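Phosphotriesterase, putative (Deinococcus radiodurans, PDB 4J35) is a metal-dependent hydrolase of the phosphotriesterase family, engineered from a weak, promiscuous lactonase to hydrolyse organophosphates. Local coordinates at residues A13-T18 against I61-D66; E122-E127 against R160-V165; Q182-A187 against R215-H220; I229-M234 against P282-W287. The protein carries 7 engineered substitutions. One frame throughout, in Å; residues are numbered along the deposited sequence.

How the contacts relate
All four contacts belong to one TIM-barrel domain, met in series along the chain. Contact 1 lies in the barrel wall and pairs two neighbouring parallel strands; contacts 2 and 3 join helices of the outer layer; contact 4 joins a loop to the short helix 281-284. Contact 4 comes nearest the metal site, with the side chain of Trp-287 about 8 Å from a bound cobalt ion, against about 10 Å for Val-65 of contact 1 and about 13 Å for Gly-183 of contact 3. Contact 2 lies away from the metal-binding residues. None of the contacts touches another: the centres of contacts 2 and 4, on opposite sides of the chain's centre, are 34 Å apart.

Contact 1: A13-T18 against I61-D66; sequences AQLGAT and IQTVVD
Leu-15 gives its carbonyl O to Thr-63 OG1 in a short hydrogen bond of 2.6 Å. The contact belongs to a beta-alpha-beta unit of the TIM barrel, in which strand 17-26, helix 42-58 and strand 61-66 follow one another and the two strands become parallel neighbours. The Thr-63 hydroxyl lies in the carbonyl plane of Leu-15, on a lone pair, with a C=O...OG1 angle of 121°; a chi1 of -52° sets OG1 beside the backbone N of Thr-63 and anti to its carbonyl carbon. Gly-16 follows at a positive phi of 62°, its CA 3.8 Å from Gln-62 OE1, where a side chain on the glycine would collide with that oxygen. At Ala-17 the carbonyl O accepts from Gln-62 N at 3.0 Å and, weakly, from Thr-63 N at 3.4 Å, while a water links Ala-17 N to Gln-62 OE1. Ala-17 CB rests on Ile-61 CD1 at 4.0 Å. Thr-18 lies side by side with Thr-63, both pointing the same way. Thr-18 OG1 turns back to Gly-16 O, 3.0 Å off, approaching from above the carbonyl plane. An alanine here would take away the hydroxyl and probably leave Gly-16 O without this donor and a gap next to Thr-63 CB. In the backbone, Thr-18 CA directs its hydrogen at Thr-63 O, 3.3 Å away.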
loop_
_atom_site.group_PDB
_atom_site.type_symbol
_atom_site.label_atom_id
_atom_site.label_comp_id
_atom_site.label_asym_id
_atom_site.label_seq_id
_atom_site.Cartn_x
_atom_site.Cartn_y
_atom_site.Cartn_z
ATOM N N ALA A 13 -15.017 7.383 -11.064
ATOM C CA ALA A 13 -14.788 8.805 -11.340
ATOM C C ALA A 13 -14.835 9.676 -10.084
ATOM O O ALA A 13 -14.434 10.838 -10.128
ATOM C CB ALA A 13 -15.775 9.330 -12.389
ATOM N N GLN A 14 -15.321 9.122 -8.974
ATOM C CA GLN A 14 -15.351 9.846 -7.695
ATOM C C GLN A 14 -14.135 9.596 -6.798
ATOM O O GLN A 14 -14.072 10.140 -5.695
ATOM C CB GLN A 14 -16.610 9.494 -6.889
ATOM C CG GLN A 14 -17.869 10.012 -7.484
ATOM C CD GLN A 14 -17.684 11.406 -8.034
ATOM O OE1 GLN A 14 -17.405 12.364 -7.293
ATOM N NE2 GLN A 14 -17.808 11.529 -9.355
ATOM N N LEU A 15 -13.172 8.796 -7.248
ATOM C CA LEU A 15 -11.981 8.552 -6.417
ATOM C C LEU A 15 -11.098 9.793 -6.335
ATOM O O LEU A 15 -10.532 10.102 -5.289
ATOM C CB LEU A 15 -11.163 7.372 -6.955
ATOM C CG LEU A 15 -11.806 5.988 -6.864
ATOM C CD1 LEU A 15 -10.825 4.902 -7.355
ATOM C CD2 LEU A 15 -12.266 5.688 -5.445
ATOM N N GLY A 16 -11.004 10.513 -7.444
ATOM C CA GLY A 16 -10.131 11.658 -7.534
ATOM C C GLY A 16 -8.667 11.319 -7.340
ATOM O O GLY A 16 -8.226 10.182 -7.525
ATOM N N ALA A 17 -7.901 12.340 -6.976
ATOM C CA ALA A 17 -6.482 12.183 -6.734
ATOM C C ALA A 17 -6.334 11.217 -5.541
ATOM O O ALA A 17 -6.974 11.405 -4.502
ATOM C CB ALA A 17 -5.867 13.541 -6.416
ATOM N N THR A 18 -5.479 10.216 -5.695
ATOM C CA THR A 18 -5.358 9.111 -4.743
ATOM C C THR A 18 -3.922 8.873 -4.319
ATOM O O THR A 18 -2.964 8.973 -5.124
ATOM C CB THR A 18 -5.949 7.790 -5.382
ATOM O OG1 THR A 18 -7.327 7.997 -5.692
ATOM C CG2 THR A 18 -5.831 6.607 -4.446
ATOM N N ILE A 61 -6.488 15.753 -2.482
ATOM C CA ILE A 61 -6.505 14.275 -2.307
ATOM C C ILE A 61 -7.870 13.821 -1.776
ATOM O O ILE A 61 -8.266 14.183 -0.679
ATOM C CB ILE A 61 -5.426 13.754 -1.354
ATOM C CG1 ILE A 61 -4.022 14.193 -1.778
ATOM C CG2 ILE A 61 -5.502 12.177 -1.260
ATOM C CD1 ILE A 61 -3.635 13.743 -3.103
ATOM N N GLN A 62 -8.590 13.014 -2.547
ATOM C CA GLN A 62 -9.910 12.567 -2.107
ATOM C C GLN A 62 -9.979 11.121 -1.643
ATOM O O GLN A 62 -10.995 10.712 -1.061
ATOM C CB GLN A 62 -10.919 12.750 -3.225
ATOM C CG GLN A 62 -11.146 14.236 -3.554
ATOM C CD GLN A 62 -11.987 14.403 -4.767
ATOM O OE1 GLN A 62 -11.481 14.757 -5.830
ATOM N NE2 GLN A 62 -13.283 14.130 -4.635
ATOM N N THR A 63 -8.937 10.346 -1.931
ATOM C CA THR A 63 -8.901 8.936 -1.531
ATOM C C THR A 63 -7.518 8.496 -1.123
ATOM O O THR A 63 -6.519 8.934 -1.697
ATOM C CB THR A 63 -9.317 8.052 -2.730
ATOM O OG1 THR A 63 -10.554 8.527 -3.261
ATOM C CG2 THR A 63 -9.433 6.569 -2.338
ATOM N N VAL A 64 -7.464 7.645 -0.106
ATOM C CA VAL A 64 -6.244 6.976 0.314
ATOM C C VAL A 64 -6.515 5.460 0.340
ATOM O O VAL A 64 -7.580 5.032 0.759
ATOM C CB VAL A 64 -5.810 7.413 1.731
ATOM C CG1 VAL A 64 -4.739 6.498 2.290
ATOM C CG2 VAL A 64 -5.314 8.832 1.721
ATOM N N VAL A 65 -5.547 4.678 -0.120
ATOM C CA VAL A 65 -5.592 3.226 0.005
ATOM C C VAL A 65 -4.772 2.849 1.228
ATOM O O VAL A 65 -3.560 3.021 1.267
ATOM C CB VAL A 65 -5.044 2.532 -1.248
ATOM C CG1 VAL A 65 -5.005 1.035 -1.093
ATOM C CG2 VAL A 65 -5.920 2.913 -2.448
ATOM N N ASP A 66 -5.457 2.387 2.248
ATOM C CA ASP A 66 -4.763 1.925 3.433
ATOM C C ASP A 66 -4.288 0.501 3.224
ATOM O O ASP A 66 -5.118 -0.414 3.055
ATOM C CB ASP A 66 -5.679 1.998 4.630
ATOM C CG ASP A 66 -4.960 1.647 5.914
ATOM O OD1 ASP A 66 -4.658 0.471 6.164
ATOM O OD2 ASP A 66 -4.680 2.554 6.703
HETATM O O HOH W 1 -9.140 15.002 -6.741
#

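Contact 2: E122-E127 against R160-V165; sequences EMMRTE and RAAARV
Met-124 and Val-165 carry most of the apolar packing: Met-124 CB meets Val-165 CG2 at 3.8 Å. Val-165 CG2 also lies 3.9 Å from Arg-125 N, so one branch of the valine presses on the backbone of helix 116-129 as well as on a side chain. Beyond CG the methionine chain is extended, with SD anti to CA (chi2 174°), and the sulfur thereby reaches across to the other helix. Met-124 SD sits 3.7 Å from Ala-162 N and 4.1 Å from Ala-162 CB, with Ala-161 CB at 4.2 Å. The small alanines let the sulfur come down on the helix backbone. Both helices belong to the outer layer of the TIM barrel, and the chain between them carries the metal-binding Lys-143. Their short segments run roughly the same way, with axes 9.3 Å apart at closest approach and a signed crossing angle of -36°. Ile-142 packs on Val-165 and Leu-144 on Ala-162. Between the two segments the contact is apolar; the helices are also tied by the salt bridge of Arg-160 NE to Glu-117 OE1. Within segment 122-127, Arg-125 NH2 forms a salt bridge to Glu-122 OE1 at 2.9 Å, with the oxygen in the guanidinium plane and met nearly along its C-O bond. Glu-122 O is gripped twice, by Thr-126 N and by Thr-126 OG1, which approach from opposite faces of the carbonyl plane.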
loop_
_atom_site.group_PDB
_atom_site.type_symbol
_atom_site.label_atom_id
_atom_site.label_comp_id
_atom_site.label_asym_id
_atom_site.label_seq_id
_atom_site.Cartn_x
_atom_site.Cartn_y
_atom_site.Cartn_z
ATOM N N GLU A 122 -10.324 -18.296 1.556
ATOM C CA GLU A 122 -11.663 -18.072 2.123
ATOM C C GLU A 122 -11.699 -16.780 2.914
ATOM O O GLU A 122 -12.675 -16.024 2.863
ATOM C CB GLU A 122 -12.078 -19.204 3.049
ATOM C CG GLU A 122 -12.334 -20.516 2.363
ATOM C CD GLU A 122 -13.548 -20.474 1.417
ATOM O OE1 GLU A 122 -14.400 -19.559 1.535
ATOM O OE2 GLU A 122 -13.649 -21.374 0.553
ATOM N N MET A 123 -10.640 -16.531 3.666
ATOM C CA MET A 123 -10.543 -15.257 4.409
ATOM C C MET A 123 -10.547 -14.075 3.448
ATOM O O MET A 123 -11.282 -13.077 3.621
ATOM C CB MET A 123 -9.270 -15.256 5.267
ATOM C CG MET A 123 -8.928 -13.891 5.862
ATOM S SD MET A 123 -7.308 -13.951 6.676
ATOM C CE MET A 123 -6.289 -13.621 5.235
ATOM N N MET A 124 -9.703 -14.125 2.432
ATOM C CA MET A 124 -9.646 -13.001 1.521
ATOM C C MET A 124 -10.997 -12.803 0.851
ATOM O O MET A 124 -11.492 -11.684 0.770
ATOM C CB MET A 124 -8.569 -13.216 0.470
ATOM C CG MET A 124 -7.158 -13.070 1.001
ATOM S SD MET A 124 -5.950 -13.526 -0.271
ATOM C CE MET A 124 -4.437 -13.103 0.604
ATOM N N ARG A 125 -11.600 -13.899 0.383
ATOM C CA ARG A 125 -12.824 -13.791 -0.392
ATOM C C ARG A 125 -13.907 -13.181 0.477
ATOM O O ARG A 125 -14.640 -12.303 0.034
ATOM C CB ARG A 125 -13.286 -15.161 -0.899
ATOM C CG ARG A 125 -14.541 -15.050 -1.789
ATOM C CD ARG A 125 -15.160 -16.388 -2.116
ATOM N NE ARG A 125 -15.433 -17.194 -0.925
ATOM C CZ ARG A 125 -16.439 -16.979 -0.077
ATOM N NH1 ARG A 125 -17.283 -15.968 -0.270
ATOM N NH2 ARG A 125 -16.602 -17.774 0.981
ATOM N N THR A 126 -13.991 -13.646 1.723
ATOM C CA THR A 126 -15.029 -13.199 2.647
ATOM C C THR A 126 -14.849 -11.720 2.976
ATOM O O THR A 126 -15.818 -10.943 3.049
ATOM C CB THR A 126 -15.002 -14.005 3.965
ATOM O OG1 THR A 126 -15.287 -15.385 3.691
ATOM C CG2 THR A 126 -16.013 -13.451 4.975
ATOM N N GLU A 127 -13.605 -11.306 3.175
ATOM C CA GLU A 127 -13.381 -9.918 3.571
ATOM C C GLU A 127 -13.604 -8.950 2.391
ATOM O O GLU A 127 -13.995 -7.804 2.593
ATOM C CB GLU A 127 -12.006 -9.759 4.245
ATOM C CG GLU A 127 -11.918 -10.495 5.580
ATOM C CD GLU A 127 -10.631 -10.209 6.366
ATOM O OE1 GLU A 127 -9.594 -9.898 5.739
ATOM O OE2 GLU A 127 -10.685 -10.284 7.613
ATOM N N ARG A 160 -1.125 -17.353 -4.298
ATOM C CA ARG A 160 -2.048 -18.195 -5.068
ATOM C C ARG A 160 -3.475 -17.968 -4.602
ATOM O O ARG A 160 -4.387 -17.928 -5.411
ATOM C CB ARG A 160 -1.673 -19.713 -4.986
ATOM C CG ARG A 160 -0.301 -20.033 -5.610
ATOM C CD ARG A 160 -0.044 -21.550 -5.758
ATOM N NE ARG A 160 0.129 -22.223 -4.482
ATOM C CZ ARG A 160 1.287 -22.356 -3.838
ATOM N NH1 ARG A 160 2.407 -21.850 -4.335
ATOM N NH2 ARG A 160 1.329 -23.007 -2.684
ATOM N N ALA A 161 -3.674 -17.779 -3.300
ATOM C CA ALA A 161 -5.020 -17.465 -2.806
ATOM C C ALA A 161 -5.514 -16.114 -3.357
ATOM O O ALA A 161 -6.672 -15.989 -3.752
ATOM C CB ALA A 161 -5.047 -17.451 -1.305
ATOM N N ALA A 162 -4.648 -15.098 -3.359
ATOM C CA ALA A 162 -5.017 -13.800 -3.917
ATOM C C ALA A 162 -5.362 -13.865 -5.420
ATOM O O ALA A 162 -6.316 -13.229 -5.869
ATOM C CB ALA A 162 -3.900 -12.801 -3.689
ATOM N N ALA A 163 -4.578 -14.602 -6.202
ATOM C CA ALA A 163 -4.833 -14.661 -7.648
ATOM C C ALA A 163 -6.234 -15.222 -7.903
ATOM O O ALA A 163 -6.974 -14.764 -8.773
ATOM C CB ALA A 163 -3.747 -15.471 -8.362
ATOM N N ARG A 164 -6.611 -16.208 -7.112
ATOM C CA ARG A 164 -7.926 -16.802 -7.219
ATOM C C ARG A 164 -9.037 -15.824 -6.873
ATOM O O ARG A 164 -10.028 -15.704 -7.587
ATOM C CB ARG A 164 -7.975 -18.013 -6.301
ATOM C CG ARG A 164 -9.273 -18.713 -6.279
ATOM C CD ARG A 164 -9.097 -19.980 -5.474
ATOM N NE ARG A 164 -10.262 -20.849 -5.529
ATOM C CZ ARG A 164 -10.520 -21.787 -4.620
ATOM N NH1 ARG A 164 -9.694 -21.968 -3.566
ATOM N NH2 ARG A 164 -11.610 -22.541 -4.761
ATOM N N VAL A 165 -8.888 -15.103 -5.772
ATOM C CA VAL A 165 -9.883 -14.100 -5.446
ATOM C C VAL A 165 -9.933 -13.028 -6.531
ATOM O O VAL A 165 -11.009 -12.524 -6.852
ATOM C CB VAL A 165 -9.602 -13.413 -4.042
ATOM C CG1 VAL A 165 -10.686 -12.399 -3.781
ATOM C CG2 VAL A 165 -9.577 -14.455 -2.963
#

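Contact 3: Q182-A187 against R215-H220; sequences QGPQQA and RETLRH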
loop_
_atom_site.group_PDB
_atom_site.type_symbol
_atom_site.label_atom_id
_atom_site.label_comp_id
_atom_site.label_asym_id
_atom_site.label_seq_id
_atom_site.Cartn_x
_atom_site.Cartn_y
_atom_site.Cartn_z
ATOM N N GLN A 182 12.576 -8.683 -5.955
ATOM C CA GLN A 182 11.445 -9.555 -6.258
ATOM C C GLN A 182 10.282 -8.899 -7.002
ATOM O O GLN A 182 9.240 -9.517 -7.159
ATOM C CB GLN A 182 10.917 -10.247 -4.988
ATOM C CG GLN A 182 11.965 -10.991 -4.205
ATOM C CD GLN A 182 12.717 -12.023 -5.042
ATOM O OE1 GLN A 182 12.138 -12.722 -5.878
ATOM N NE2 GLN A 182 14.021 -12.107 -4.825
ATOM N N GLY A 183 10.419 -7.650 -7.443
ATOM C CA GLY A 183 9.354 -7.068 -8.245
ATOM C C GLY A 183 8.994 -7.878 -9.494
ATOM O O GLY A 183 7.847 -8.237 -9.728
ATOM N N PRO A 184 9.987 -8.180 -10.316
ATOM C CA PRO A 184 9.674 -8.937 -11.543
ATOM C C PRO A 184 9.068 -10.330 -11.251
ATOM O O PRO A 184 8.175 -10.838 -11.970
ATOM C CB PRO A 184 11.040 -9.062 -12.219
ATOM C CG PRO A 184 11.822 -7.887 -11.701
ATOM C CD PRO A 184 11.406 -7.804 -10.239
ATOM N N GLN A 185 9.558 -10.948 -10.194
ATOM C CA GLN A 185 9.045 -12.259 -9.777
ATOM C C GLN A 185 7.611 -12.197 -9.281
ATOM O O GLN A 185 6.834 -13.094 -9.531
ATOM C CB GLN A 185 9.912 -12.857 -8.692
ATOM C CG GLN A 185 11.260 -13.299 -9.168
ATOM C CD GLN A 185 12.263 -12.202 -9.073
ATOM O OE1 GLN A 185 11.918 -11.027 -9.160
ATOM N NE2 GLN A 185 13.519 -12.568 -8.866
ATOM N N GLN A 186 7.244 -11.152 -8.549
ATOM C CA GLN A 186 5.865 -11.037 -8.123
ATOM C C GLN A 186 4.929 -10.900 -9.332
ATOM O O GLN A 186 3.830 -11.480 -9.376
ATOM C CB GLN A 186 5.722 -9.783 -7.222
ATOM C CG GLN A 186 6.274 -9.942 -5.811
ATOM C CD GLN A 186 5.902 -8.744 -4.935
ATOM O OE1 GLN A 186 5.362 -7.763 -5.438
ATOM N NE2 GLN A 186 6.200 -8.820 -3.641
ATOM N N ALA A 187 5.340 -10.059 -10.280
ATOM C CA ALA A 187 4.507 -9.684 -11.401
ATOM C C ALA A 187 4.368 -10.916 -12.268
ATOM O O ALA A 187 3.290 -11.251 -12.732
ATOM C CB ALA A 187 5.138 -8.522 -12.200
ATOM N N ARG A 215 11.796 -1.726 -15.620
ATOM C CA ARG A 215 11.328 -2.038 -16.975
ATOM C C ARG A 215 10.963 -3.515 -17.073
ATOM O O ARG A 215 9.957 -3.909 -17.665
ATOM C CB ARG A 215 12.411 -1.683 -17.971
ATOM C CG ARG A 215 12.510 -0.176 -18.197
ATOM C CD ARG A 215 13.405 0.166 -19.340
ATOM N NE ARG A 215 14.794 0.139 -18.937
ATOM C CZ ARG A 215 15.574 1.202 -18.829
ATOM N NH1 ARG A 215 15.124 2.426 -19.095
ATOM N NH2 ARG A 215 16.827 1.024 -18.425
ATOM N N GLU A 216 11.764 -4.338 -16.438
ATOM C CA GLU A 216 11.445 -5.757 -16.424
ATOM C C GLU A 216 10.105 -6.082 -15.755
ATOM O O GLU A 216 9.360 -6.925 -16.220
ATOM C CB GLU A 216 12.538 -6.543 -15.734
ATOM C CG GLU A 216 12.308 -8.011 -15.844
ATOM C CD GLU A 216 13.407 -8.817 -15.204
ATOM O OE1 GLU A 216 14.401 -8.203 -14.768
ATOM O OE2 GLU A 216 13.261 -10.063 -15.154
ATOM N N THR A 217 9.800 -5.426 -14.638
ATOM C CA THR A 217 8.523 -5.619 -14.001
ATOM C C THR A 217 7.373 -5.165 -14.885
ATOM O O THR A 217 6.334 -5.861 -14.974
ATOM C CB THR A 217 8.483 -4.799 -12.618
ATOM O OG1 THR A 217 9.631 -5.146 -11.849
ATOM C CG2 THR A 217 7.267 -5.163 -11.828
ATOM N N LEU A 218 7.565 -4.008 -15.548
ATOM C CA LEU A 218 6.508 -3.324 -16.302
ATOM C C LEU A 218 6.129 -4.164 -17.525
ATOM O O LEU A 218 5.031 -4.097 -18.054
ATOM C CB LEU A 218 6.968 -1.960 -16.782
ATOM C CG LEU A 218 6.911 -0.962 -15.588
ATOM C CD1 LEU A 218 7.731 0.244 -15.900
ATOM C CD2 LEU A 218 5.457 -0.603 -15.355
ATOM N N ARG A 219 7.086 -4.950 -17.934
ATOM C CA ARG A 219 6.901 -5.913 -19.037
ATOM C C ARG A 219 5.674 -6.850 -18.875
ATOM O O ARG A 219 5.136 -7.366 -19.866
ATOM C CB ARG A 219 8.180 -6.741 -19.141
ATOM C CG ARG A 219 8.255 -7.677 -20.292
ATOM C CD ARG A 219 8.868 -6.963 -21.482
ATOM N NE ARG A 219 10.332 -7.009 -21.455
ATOM C CZ ARG A 219 11.079 -7.813 -22.213
ATOM N NH1 ARG A 219 10.516 -8.646 -23.086
ATOM N NH2 ARG A 219 12.403 -7.777 -22.109
ATOM N N HIS A 220 5.228 -7.076 -17.633
ATOM C CA HIS A 220 4.149 -8.018 -17.355
ATOM C C HIS A 220 2.801 -7.377 -17.424
ATOM O O HIS A 220 1.782 -8.045 -17.227
ATOM C CB HIS A 220 4.372 -8.686 -15.998
ATOM C CG HIS A 220 5.560 -9.586 -15.983
ATOM N ND1 HIS A 220 6.777 -9.202 -15.472
ATOM C CD2 HIS A 220 5.740 -10.827 -16.493
ATOM C CE1 HIS A 220 7.649 -10.181 -15.626
ATOM N NE2 HIS A 220 7.047 -11.176 -16.256
#
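Glu-216 lies across the ring of Pro-184 at about a right angle. Its CG is anti to the backbone N (chi1 -174°) and the chain beyond is extended, bringing the carboxylate to the proline ring: Glu-216 OE2 is 3.8 Å from Pro-184 CB, and Glu-216 CD is 4.0 Å from Pro-184 CG. Next comes Thr-217, which also crosses the proline at about a right angle. Thr-217 OG1 approaches Pro-184 CG to 3.5 Å and Pro-184 N to 3.4 Å, but that nitrogen has no hydrogen to share; the hydroxyl is hydrogen-bonded instead to Tyr-213 O. Thr-217 CG2 meets Ala-187 CB at 4.0 Å. Segments 182-187 and 215-220 lie on successive outer-layer helices of the TIM barrel, 183-192 and 211-218, with strand 200-202 between them in sequence. Thr-217 also packs on Ile-202 of that strand, and Tyr-213 OH bonds Gly-183 N at the start of helix 183-192. Past the helix, His-220 folds its ring back against Ala-187. Ala-187 CB is 3.7 Å from His-220 ND1, and Ala-187 C lies over one ring face, offset toward the rim. His-220 ND1 also donates weakly to Thr-217 O at 3.4 Å.

Contact 4: I229-M234 against P282-W287; sequences IGLQGM and PAVKDW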
loop_
_atom_site.group_PDB
_atom_site.type_symbol
_atom_site.label_atom_id
_atom_site.label_comp_id
_atom_site.label_asym_id
_atom_site.label_seq_id
_atom_site.Cartn_x
_atom_site.Cartn_y
_atom_site.Cartn_z
ATOM N N ILE A 229 7.981 7.454 -0.894
ATOM C CA ILE A 229 8.581 8.746 -1.203
ATOM C C ILE A 229 8.614 9.546 0.100
ATOM O O ILE A 229 7.608 9.661 0.780
ATOM C CB ILE A 229 7.807 9.525 -2.286
ATOM C CG1 ILE A 229 7.813 8.717 -3.619
ATOM C CG2 ILE A 229 8.432 10.890 -2.535
ATOM C CD1 ILE A 229 6.978 9.331 -4.715
ATOM N N GLY A 230 9.793 10.042 0.425
ATOM C CA GLY A 230 10.010 10.785 1.681
ATOM C C GLY A 230 10.846 9.998 2.685
ATOM O O GLY A 230 11.426 10.596 3.592
ATOM N N LEU A 231 10.920 8.670 2.530
ATOM C CA LEU A 231 11.718 7.842 3.441
ATOM C C LEU A 231 13.111 7.650 2.837
ATOM O O LEU A 231 13.297 6.837 1.939
ATOM C CB LEU A 231 11.029 6.492 3.675
ATOM C CG LEU A 231 11.637 5.517 4.687
ATOM C CD1 LEU A 231 11.744 6.200 6.052
ATOM C CD2 LEU A 231 10.769 4.249 4.765
ATOM N N GLN A 232 14.095 8.397 3.331
ATOM C CA GLN A 232 15.345 8.596 2.582
ATOM C C GLN A 232 16.587 7.999 3.246
ATOM O O GLN A 232 17.022 8.455 4.279
ATOM C CB GLN A 232 15.594 10.092 2.346
ATOM C CG GLN A 232 14.466 10.828 1.644
ATOM C CD GLN A 232 14.872 12.212 1.151
ATOM O OE1 GLN A 232 15.506 12.340 0.109
ATOM N NE2 GLN A 232 14.472 13.258 1.879
ATOM N N GLY A 233 17.186 6.993 2.631
ATOM C CA GLY A 233 18.386 6.411 3.205
ATOM C C GLY A 233 18.228 5.760 4.578
ATOM O O GLY A 233 19.195 5.695 5.341
ATOM N N MET A 234 17.025 5.302 4.917
ATOM C CA MET A 234 16.851 4.419 6.071
ATOM C C MET A 234 16.989 2.974 5.576
ATOM O O MET A 234 16.247 2.537 4.692
ATOM C CB MET A 234 15.484 4.605 6.752
ATOM C CG MET A 234 15.466 4.346 8.300
ATOM S SD MET A 234 13.900 3.537 8.741
ATOM C CE MET A 234 13.479 4.142 10.390
ATOM N N PRO A 282 16.964 12.932 9.543
ATOM C CA PRO A 282 16.861 13.319 8.133
ATOM C C PRO A 282 16.101 12.286 7.299
ATOM O O PRO A 282 15.381 12.675 6.394
ATOM C CB PRO A 282 18.330 13.421 7.692
ATOM C CG PRO A 282 19.077 13.746 8.965
ATOM C CD PRO A 282 18.352 12.977 10.037
ATOM N N ALA A 283 16.273 11.010 7.618
ATOM C CA ALA A 283 15.639 9.921 6.884
ATOM C C ALA A 283 14.126 10.036 6.920
ATOM O O ALA A 283 13.443 9.664 5.962
ATOM C CB ALA A 283 16.056 8.608 7.478
ATOM N N VAL A 284 13.593 10.532 8.030
ATOM C CA VAL A 284 12.143 10.506 8.215
ATOM C C VAL A 284 11.492 11.881 8.052
ATOM O O VAL A 284 10.281 12.011 8.192
ATOM C CB VAL A 284 11.732 9.865 9.564
ATOM C CG1 VAL A 284 12.209 8.440 9.646
ATOM C CG2 VAL A 284 12.274 10.685 10.785
ATOM N N LYS A 285 12.283 12.896 7.719
ATOM C CA LYS A 285 11.789 14.284 7.751
ATOM C C LYS A 285 10.634 14.560 6.792
ATOM O O LYS A 285 9.693 15.296 7.123
ATOM C CB LYS A 285 12.924 15.250 7.405
ATOM C CG LYS A 285 12.505 16.704 7.457
ATOM C CD LYS A 285 13.657 17.644 7.154
ATOM C CE LYS A 285 13.210 19.112 7.294
ATOM N NZ LYS A 285 14.314 20.099 7.043
ATOM N N ASP A 286 10.733 14.025 5.573
ATOM C CA ASP A 286 9.682 14.219 4.582
ATOM C C ASP A 286 8.760 13.016 4.496
ATOM O O ASP A 286 8.007 12.913 3.535
ATOM C CB ASP A 286 10.274 14.428 3.183
ATOM C CG ASP A 286 11.134 15.678 3.079
ATOM O OD1 ASP A 286 10.768 16.721 3.677
ATOM O OD2 ASP A 286 12.178 15.601 2.389
ATOM N N TRP A 287 8.833 12.107 5.465
ATOM C CA TRP A 287 8.065 10.880 5.409
ATOM C C TRP A 287 6.704 11.076 6.052
ATOM O O TRP A 287 6.466 10.614 7.185
ATOM C CB TRP A 287 8.829 9.749 6.086
ATOM C CG TRP A 287 8.219 8.406 5.934
ATOM C CD1 TRP A 287 7.656 7.861 4.791
ATOM C CD2 TRP A 287 8.130 7.399 6.942
ATOM N NE1 TRP A 287 7.221 6.591 5.056
ATOM C CE2 TRP A 287 7.486 6.293 6.373
ATOM C CE3 TRP A 287 8.519 7.339 8.300
ATOM C CZ2 TRP A 287 7.240 5.120 7.095
ATOM C CZ3 TRP A 287 8.254 6.176 9.020
ATOM C CH2 TRP A 287 7.634 5.080 8.407
HETATM O O HOH W 2 13.077 12.470 4.452
#
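Ala-283, with the largest buried surface here, meets Gln-232 mainly through its backbone. Ala-283 O accepts a nearly straight hydrogen bond from Gln-232 N, 3.0 Å long, in the carbonyl plane and on a lone pair. In return, Ala-283 CA makes a CA-H...O contact with Gln-232 O at 3.3 Å, and Met-234 CB touches Ala-283 CB at 4.1 Å. Leu-231 and Trp-287 lie side by side, pointing the same way. Leu-231 CB sits over the five-membered ring of Trp-287 in a CH-pi contact, 4.0 Å from the centroid and 18° off the normal, and Leu-231 CD1 is 3.9 Å from Trp-287 CD2. The contact joins the loop after strand 223-226 of the TIM barrel to the short, weakly bonded helix about 282-284 and the type I turn from Val-284 to Trp-287. The side chain of Trp-287 is about 4 Å from that of the metal ligand Asp-264. Trp-287 CG is anti to the backbone N (chi1 -172°), and chi2 of 42° turns the ring so that Leu-231 lies over its face; NE1 bonds His-263 O weakly. An alanine here would probably open a gap under Leu-231 and leave His-263 O without that donor. Gly-230 packs against the turn, its CA 3.5 Å from Asp-286 O, where a side chain would clash. Gln-232 OE1 accepts from Asp-240 N, while a water accepts from Gln-232 NE2 and Asp-286 N.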